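Putative ABC transporter, ATP-binding protein ComA (Streptococcus mutans, PDB 3K8U) is a putative ABC-transporter protein, represented here by its peptidase domain, a member of the C39 family in the papain-like clan CA. Local coordinates at residues 20-25 against 36-41. Numbering follows the deposited sequence.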
loop_
_atom_site.group_PDB
_atom_site.type_symbol
_atom_site.label_atom_id
_atom_site.label_comp_id
_atom_site.label_asym_id
_atom_site.label_seq_id
_atom_site.Cartn_x
_atom_site.Cartn_y
_atom_site.Cartn_z
ATOM N N ALA A 20 -6.959 1.704 4.014
ATOM C CA ALA A 20 -6.539 0.370 4.445
ATOM C C ALA A 20 -5.034 0.124 4.367
ATOM O O ALA A 20 -4.447 -0.374 5.329
ATOM C CB ALA A 20 -7.293 -0.707 3.674
ATOM N N VAL A 21 -4.404 0.441 3.233
ATOM C CA VAL A 21 -2.957 0.231 3.128
ATOM C C VAL A 21 -2.196 1.137 4.092
ATOM O O VAL A 21 -1.201 0.718 4.678
ATOM C CB VAL A 21 -2.402 0.388 1.673
ATOM C CG1 VAL A 21 -3.031 -0.660 0.766
ATOM C CG2 VAL A 21 -2.632 1.792 1.132
ATOM N N LEU A 22 -2.684 2.360 4.290
ATOM C CA LEU A 22 -2.032 3.283 5.211
ATOM C C LEU A 22 -2.136 2.745 6.640
ATOM O O LEU A 22 -1.154 2.753 7.383
ATOM C CB LEU A 22 -2.639 4.686 5.111
ATOM C CG LEU A 22 -2.045 5.758 6.037
ATOM C CD1 LEU A 22 -0.534 5.845 5.862
ATOM C CD2 LEU A 22 -2.695 7.103 5.750
ATOM N N ALA A 23 -3.316 2.250 7.007
ATOM C CA ALA A 23 -3.526 1.685 8.341
ATOM C C ALA A 23 -2.616 0.470 8.543
ATOM O O ALA A 23 -2.065 0.263 9.631
ATOM C CB ALA A 23 -4.992 1.285 8.528
ATOM N N SER A 24 -2.442 -0.313 7.482
ATOM C CA SER A 24 -1.599 -1.505 7.529
ATOM C C SER A 24 -0.146 -1.166 7.845
ATOM O O SER A 24 0.458 -1.764 8.743
ATOM C CB SER A 24 -1.674 -2.267 6.202
ATOM O OG SER A 24 -3.000 -2.684 5.921
ATOM N N VAL A 25 0.414 -0.213 7.106
ATOM C CA VAL A 25 1.798 0.205 7.311
ATOM C C VAL A 25 1.967 0.831 8.693
ATOM O O VAL A 25 2.915 0.512 9.414
ATOM C CB VAL A 25 2.258 1.197 6.220
ATOM C CG1 VAL A 25 3.642 1.753 6.550
ATOM C CG2 VAL A 25 2.293 0.494 4.865
ATOM N N ALA A 36 -12.087 4.633 9.235
ATOM C CA ALA A 36 -12.939 5.822 9.203
ATOM C C ALA A 36 -12.128 7.097 9.434
ATOM O O ALA A 36 -12.364 8.120 8.789
ATOM C CB ALA A 36 -14.061 5.704 10.242
ATOM N N TYR A 37 -11.166 7.021 10.347
ATOM C CA TYR A 37 -10.308 8.160 10.664
ATOM C C TYR A 37 -9.369 8.494 9.504
ATOM O O TYR A 37 -9.239 9.656 9.116
ATOM C CB TYR A 37 -9.496 7.860 11.925
ATOM C CG TYR A 37 -8.524 8.942 12.343
ATOM C CD1 TYR A 37 -8.977 10.174 12.812
ATOM C CD2 TYR A 37 -7.148 8.718 12.304
ATOM C CE1 TYR A 37 -8.085 11.155 13.237
ATOM C CE2 TYR A 37 -6.246 9.690 12.724
ATOM C CZ TYR A 37 -6.721 10.905 13.190
ATOM O OH TYR A 37 -5.833 11.867 13.612
ATOM N N LEU A 38 -8.717 7.474 8.953
ATOM C CA LEU A 38 -7.789 7.679 7.843
ATOM C C LEU A 38 -8.502 8.082 6.561
ATOM O O LEU A 38 -7.941 8.801 5.734
ATOM C CB LEU A 38 -6.922 6.436 7.619
ATOM C CG LEU A 38 -5.997 6.098 8.791
ATOM C CD1 LEU A 38 -5.160 4.881 8.453
ATOM C CD2 LEU A 38 -5.100 7.289 9.101
ATOM N N ARG A 39 -9.748 7.644 6.409
ATOM C CA ARG A 39 -10.546 7.988 5.235
ATOM C C ARG A 39 -10.726 9.504 5.213
ATOM O O ARG A 39 -10.617 10.143 4.163
ATOM C CB ARG A 39 -11.918 7.309 5.305
ATOM C CG ARG A 39 -12.783 7.503 4.062
ATOM C CD ARG A 39 -14.223 7.060 4.302
ATOM N NE ARG A 39 -14.314 5.653 4.687
ATOM C CZ ARG A 39 -14.860 5.216 5.819
ATOM N NH1 ARG A 39 -15.370 6.073 6.697
ATOM N NH2 ARG A 39 -14.921 3.915 6.060
ATOM N N GLU A 40 -10.993 10.070 6.387
ATOM C CA GLU A 40 -11.180 11.510 6.529
ATOM C C GLU A 40 -9.864 12.273 6.339
ATOM O O GLU A 40 -9.820 13.274 5.619
ATOM C CB GLU A 40 -11.804 11.824 7.897
ATOM C CG GLU A 40 -11.908 13.312 8.247
ATOM C CD GLU A 40 -12.683 14.130 7.224
ATOM O OE1 GLU A 40 -13.600 13.585 6.569
ATOM O OE2 GLU A 40 -12.374 15.334 7.081
ATOM N N LEU A 41 -8.792 11.771 6.950
ATOM C CA LEU A 41 -7.473 12.398 6.852
ATOM C C LEU A 41 -6.883 12.395 5.444
ATOM O O LEU A 41 -6.126 13.301 5.084
ATOM C CB LEU A 41 -6.487 11.720 7.803
ATOM C CG LEU A 41 -6.157 12.429 9.116
ATOM C CD1 LEU A 41 -7.416 12.621 9.945
ATOM C CD2 LEU A 41 -5.119 11.618 9.877
#
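Leu38 reaches across to Leu22 and Ala23, while the aromatic ring of segment 36-41, that of Tyr37, takes no part in the contact; Leu41 CD1 sits 3.6 Å above the plane of that ring, on one face and displaced toward the rim. The contact joins two helices of this C39 peptidase domain with its papain-like fold: helix 17-28, packed on the antiparallel sheet through Val21 and Leu22, and the short helix 35-41. It is small and buried, its side-chain contacts are all apolar, and Leu38 is its centre. The Leu38 side chain is fully extended beyond CB, CD1 lying anti to CA (chi2 -178°), and this carries the methyl right up to the other helix. There Leu38 CD1 comes within 3.5 Å of Ala23 N. The same methyl is 3.6 Å from Ala23 CB, so it touches both the backbone and the side chain of this alanine. Leu22 flanks it, its CG 4.0 Å from Leu38 CD1, and also touches Ala57 and Ala58 of helix 51-60, so three helices meet around Leu22. Arg39 of helix 35-41 forms a salt bridge through NE to Asp16, just before helix 17-28. The second branch of each leucine closes the pairing: Leu22 CD2 and Leu38 CD2 lie 4.1 Å apart.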